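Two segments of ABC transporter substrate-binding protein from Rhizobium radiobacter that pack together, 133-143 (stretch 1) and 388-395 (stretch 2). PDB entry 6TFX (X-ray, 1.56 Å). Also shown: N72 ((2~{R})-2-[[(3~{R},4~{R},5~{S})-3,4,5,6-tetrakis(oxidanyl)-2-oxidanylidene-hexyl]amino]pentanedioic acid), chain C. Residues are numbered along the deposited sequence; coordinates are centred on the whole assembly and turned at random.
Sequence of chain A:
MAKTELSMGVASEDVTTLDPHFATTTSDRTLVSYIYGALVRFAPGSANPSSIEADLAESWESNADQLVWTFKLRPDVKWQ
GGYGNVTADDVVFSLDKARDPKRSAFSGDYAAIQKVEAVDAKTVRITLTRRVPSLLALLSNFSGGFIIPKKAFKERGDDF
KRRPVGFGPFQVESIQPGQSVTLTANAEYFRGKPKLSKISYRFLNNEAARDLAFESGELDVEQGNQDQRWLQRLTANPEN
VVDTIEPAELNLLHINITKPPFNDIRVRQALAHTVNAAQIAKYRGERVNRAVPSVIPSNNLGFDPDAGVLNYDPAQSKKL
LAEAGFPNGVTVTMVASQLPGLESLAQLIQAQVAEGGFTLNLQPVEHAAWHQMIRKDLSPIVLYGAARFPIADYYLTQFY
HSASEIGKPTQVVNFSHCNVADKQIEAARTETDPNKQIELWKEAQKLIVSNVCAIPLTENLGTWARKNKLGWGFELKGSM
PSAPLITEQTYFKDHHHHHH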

# COMPACT_ATOMS: atom_id res chain seq x y z
N PRO A 133 2.31 -0.68 20.87
CA PRO A 133 3.56 0.07 20.64
C PRO A 133 3.53 1.00 19.42
O PRO A 133 4.05 2.14 19.50
CB PRO A 133 4.61 -1.03 20.53
CG PRO A 133 4.07 -2.14 21.45
CD PRO A 133 2.57 -2.10 21.16
N SER A 134 2.90 0.54 18.33
CA SER A 134 2.86 1.32 17.09
C SER A 134 1.57 2.14 16.93
O SER A 134 1.15 2.41 15.80
CB SER A 134 3.05 0.39 15.89
OG SER A 134 2.03 -0.60 15.87
N LEU A 135 0.97 2.59 18.07
CA LEU A 135 -0.29 3.34 18.00
C LEU A 135 -0.19 4.57 17.09
O LEU A 135 -1.13 4.86 16.34
CB LEU A 135 -0.76 3.76 19.40
CG LEU A 135 -2.10 4.53 19.45
CD1 LEU A 135 -3.29 3.68 18.95
CD2 LEU A 135 -2.36 5.10 20.81
N LEU A 136 0.92 5.33 17.19
CA LEU A 136 1.01 6.55 16.37
C LEU A 136 0.94 6.26 14.88
O LEU A 136 0.27 6.99 14.17
CB LEU A 136 2.26 7.37 16.72
CG LEU A 136 2.29 7.97 18.12
CD1 LEU A 136 3.62 8.68 18.36
CD2 LEU A 136 1.11 8.91 18.37
N ALA A 137 1.53 5.13 14.41
CA ALA A 137 1.41 4.77 12.98
C ALA A 137 -0.08 4.54 12.64
O ALA A 137 -0.55 5.01 11.61
CB ALA A 137 2.19 3.49 12.70
N LEU A 138 -0.83 3.86 13.54
CA LEU A 138 -2.27 3.61 13.30
C LEU A 138 -3.08 4.91 13.20
O LEU A 138 -4.14 4.95 12.56
CB LEU A 138 -2.85 2.76 14.43
CG LEU A 138 -2.35 1.32 14.51
CD1 LEU A 138 -2.98 0.65 15.74
CD2 LEU A 138 -2.73 0.54 13.24
N LEU A 139 -2.59 5.96 13.87
CA LEU A 139 -3.32 7.24 13.90
C LEU A 139 -2.78 8.25 12.91
O LEU A 139 -3.15 9.43 12.96
CB LEU A 139 -3.30 7.83 15.34
CG LEU A 139 -3.87 6.92 16.43
CD1 LEU A 139 -3.73 7.57 17.79
CD2 LEU A 139 -5.36 6.55 16.14
N SER A 140 -1.87 7.79 12.01
CA SER A 140 -1.20 8.68 11.08
C SER A 140 -1.91 8.77 9.74
O SER A 140 -2.96 8.16 9.55
CB SER A 140 0.25 8.25 10.87
OG SER A 140 0.24 7.04 10.13
N ASN A 141 -1.28 9.50 8.81
CA ASN A 141 -1.85 9.77 7.50
C ASN A 141 -1.61 8.60 6.55
O ASN A 141 -0.89 8.71 5.55
CB ASN A 141 -1.37 11.12 6.96
CG ASN A 141 0.13 11.21 6.80
OD1 ASN A 141 0.90 10.70 7.61
ND2 ASN A 141 0.54 11.93 5.78
N PHE A 142 -2.27 7.48 6.85
CA PHE A 142 -2.21 6.29 6.00
C PHE A 142 -3.34 5.39 6.40
O PHE A 142 -3.70 5.33 7.58
CB PHE A 142 -0.87 5.52 6.11
CG PHE A 142 -0.67 4.45 5.04
CD1 PHE A 142 -0.61 4.79 3.69
CD2 PHE A 142 -0.53 3.11 5.39
CE1 PHE A 142 -0.41 3.81 2.71
CE2 PHE A 142 -0.33 2.13 4.41
CZ PHE A 142 -0.27 2.48 3.08
N SER A 143 -3.90 4.69 5.41
CA SER A 143 -4.97 3.72 5.64
C SER A 143 -6.09 4.28 6.55
O SER A 143 -6.62 5.34 6.26
CB SER A 143 -4.38 2.38 6.12
OG SER A 143 -3.56 1.82 5.10
N ARG A 388 3.52 -2.53 4.01
CA ARG A 388 2.66 -2.10 5.11
C ARG A 388 3.58 -1.41 6.14
O ARG A 388 4.80 -1.30 5.89
CB ARG A 388 1.94 -3.31 5.74
CG ARG A 388 0.84 -3.91 4.82
CD ARG A 388 -0.30 -2.91 4.61
NE ARG A 388 -1.44 -3.43 3.84
CZ ARG A 388 -1.65 -3.17 2.56
NH1 ARG A 388 -0.74 -2.51 1.85
NH2 ARG A 388 -2.76 -3.60 1.97
N PHE A 389 3.03 -0.95 7.29
CA PHE A 389 3.92 -0.34 8.31
C PHE A 389 5.07 -1.33 8.59
O PHE A 389 4.83 -2.54 8.61
CB PHE A 389 3.18 -0.03 9.61
CG PHE A 389 2.08 0.99 9.48
CD1 PHE A 389 2.31 2.20 8.83
CD2 PHE A 389 0.83 0.77 10.05
CE1 PHE A 389 1.29 3.16 8.72
CE2 PHE A 389 -0.19 1.73 9.93
CZ PHE A 389 0.05 2.92 9.27
N PRO A 390 6.29 -0.82 8.87
CA PRO A 390 7.46 -1.71 8.97
C PRO A 390 7.65 -2.48 10.27
O PRO A 390 8.75 -2.47 10.86
CB PRO A 390 8.65 -0.77 8.71
CG PRO A 390 8.16 0.58 9.21
CD PRO A 390 6.69 0.61 8.81
N ILE A 391 6.59 -3.19 10.69
CA ILE A 391 6.62 -4.10 11.82
C ILE A 391 5.97 -5.36 11.27
O ILE A 391 4.91 -5.27 10.66
CB ILE A 391 5.88 -3.55 13.05
CG1 ILE A 391 6.60 -2.29 13.61
CG2 ILE A 391 5.76 -4.63 14.12
CD1 ILE A 391 5.86 -1.59 14.72
N ALA A 392 6.64 -6.53 11.42
CA ALA A 392 6.15 -7.78 10.81
C ALA A 392 4.70 -8.09 11.07
O ALA A 392 4.04 -8.71 10.22
CB ALA A 392 7.03 -8.95 11.22
N ASP A 393 4.18 -7.69 12.25
CA ASP A 393 2.78 -7.98 12.60
C ASP A 393 1.80 -7.53 11.51
O ASP A 393 0.79 -8.22 11.28
CB ASP A 393 2.37 -7.28 13.92
CG ASP A 393 0.90 -7.53 14.23
OD1 ASP A 393 0.49 -8.72 14.29
OD2 ASP A 393 0.14 -6.54 14.38
N TYR A 394 2.07 -6.39 10.85
CA TYR A 394 1.11 -5.89 9.86
C TYR A 394 1.07 -6.78 8.63
O TYR A 394 -0.00 -7.29 8.29
CB TYR A 394 1.41 -4.42 9.50
CG TYR A 394 1.10 -3.53 10.70
CD1 TYR A 394 -0.21 -3.17 10.99
CD2 TYR A 394 2.10 -3.19 11.61
CE1 TYR A 394 -0.52 -2.43 12.13
CE2 TYR A 394 1.80 -2.45 12.76
CZ TYR A 394 0.48 -2.09 13.02
OH TYR A 394 0.13 -1.38 14.14
N TYR A 395 2.20 -6.98 7.98
CA TYR A 395 2.17 -7.84 6.77
C TYR A 395 1.72 -9.24 7.13
O TYR A 395 0.90 -9.83 6.43
CB TYR A 395 3.56 -7.90 6.13
CG TYR A 395 3.50 -7.85 4.61
CD1 TYR A 395 3.45 -6.64 3.93
CD2 TYR A 395 3.53 -9.03 3.86
CE1 TYR A 395 3.44 -6.59 2.54
CE2 TYR A 395 3.52 -8.98 2.46
CZ TYR A 395 3.48 -7.76 1.80
OH TYR A 395 3.45 -7.71 0.42
OAB N72 C . 6.23 -4.57 -10.76
CAF N72 C . 5.46 -4.74 -9.55
CAG N72 C . 4.21 -3.81 -9.38
OAC N72 C . 4.20 -2.72 -10.24
CAH N72 C . 3.89 -3.60 -7.90
OAM N72 C . 4.79 -3.90 -6.90
CAI N72 C . 3.38 -2.41 -7.11
OAD N72 C . 3.83 -1.20 -7.68
CAJ N72 C . 1.91 -2.53 -6.77
OAE N72 C . 1.41 -3.68 -6.72
CAK N72 C . 1.05 -1.26 -6.55
N N72 C . 0.65 -1.12 -5.17
CA N72 C . -0.70 -1.20 -4.76
C N72 C . -1.72 -1.73 -5.74
O N72 C . -2.19 -2.91 -5.98
CB N72 C . -0.78 -1.77 -3.34
CG N72 C . -2.07 -2.45 -2.87
CD N72 C . -2.29 -2.35 -1.36
OE1 N72 C . -1.85 -1.37 -0.68
OE2 N72 C . -2.93 -3.26 -0.80
OXT N72 C . -2.10 -0.68 -6.30

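How do two segments whose touching residues are at least 247 apart in sequence come to lie together? Stretch 1 has a short helix, Leu135 to Leu138, followed by a loop; stretch 2 runs as loop through Arg388 to Ile391 before turning into a helix. Their backbones stay well separated, with the CA atoms of Ala137 and Phe389 7.4 Å apart and those of Ser134 and Ile391 8.4 Å apart. No backbone hydrogen bond joins them; the contact is made mainly by side chains and buries 396 Å² in all, both sides summed.

Why does Phe389 dominate the contact? It gives up 109 Å², more than any other residue here; its CA-to-CB bond points toward stretch 1, and its ring reaches the end of the helix, while the neighbouring Arg388 hydrogen-bonds the ligand N72. Ala137 CB sits almost exactly on the ring normal, 3.8 Å from the centroid of the Phe389 ring, a CH-pi contact in which a small methyl group meets the aromatic face. The ring tip also reaches the backbone: Phe389 CZ lies 3.2 Å from Ala137 O. That oxygen is not left without polar partners, since it accepts hydrogen bonds from both the backbone N and the side-chain OG of Ser140, the latter pair, Ser140 OG and Ala137 O, being 2.6 Å apart. Leu138 adds an apolar contact, with its CD2 4.3 Å from Phe389 CE2.

What does Phe142 contribute once the helix has ended? With 54 Å² of its own surface covered, it turns the edge of its ring toward the face of Phe389 in an offset edge-to-face pair. The centroids are 5.7 Å apart and the planes meet at 65°, an arrangement that sets the slightly positive rim of one ring against the electron-rich face of another. The closest approach is Phe142 CD2 to Phe389 CE1, at 3.8 Å.

How is the other end of the contact held? Tyr394, with 52 Å² covered, extends its hydroxyl to Ser134, and Ser134 OG and Tyr394 OH form a hydrogen bond of 2.7 Å, the only one between the stretches. Ser134 precedes the helix without capping it through its side chain. Apolar groups flank this polar link: Leu138 CD2 lies 3.9 Å from Tyr394 CE1, and Ser134 CB lies 3.6 Å from Ile391 CD1.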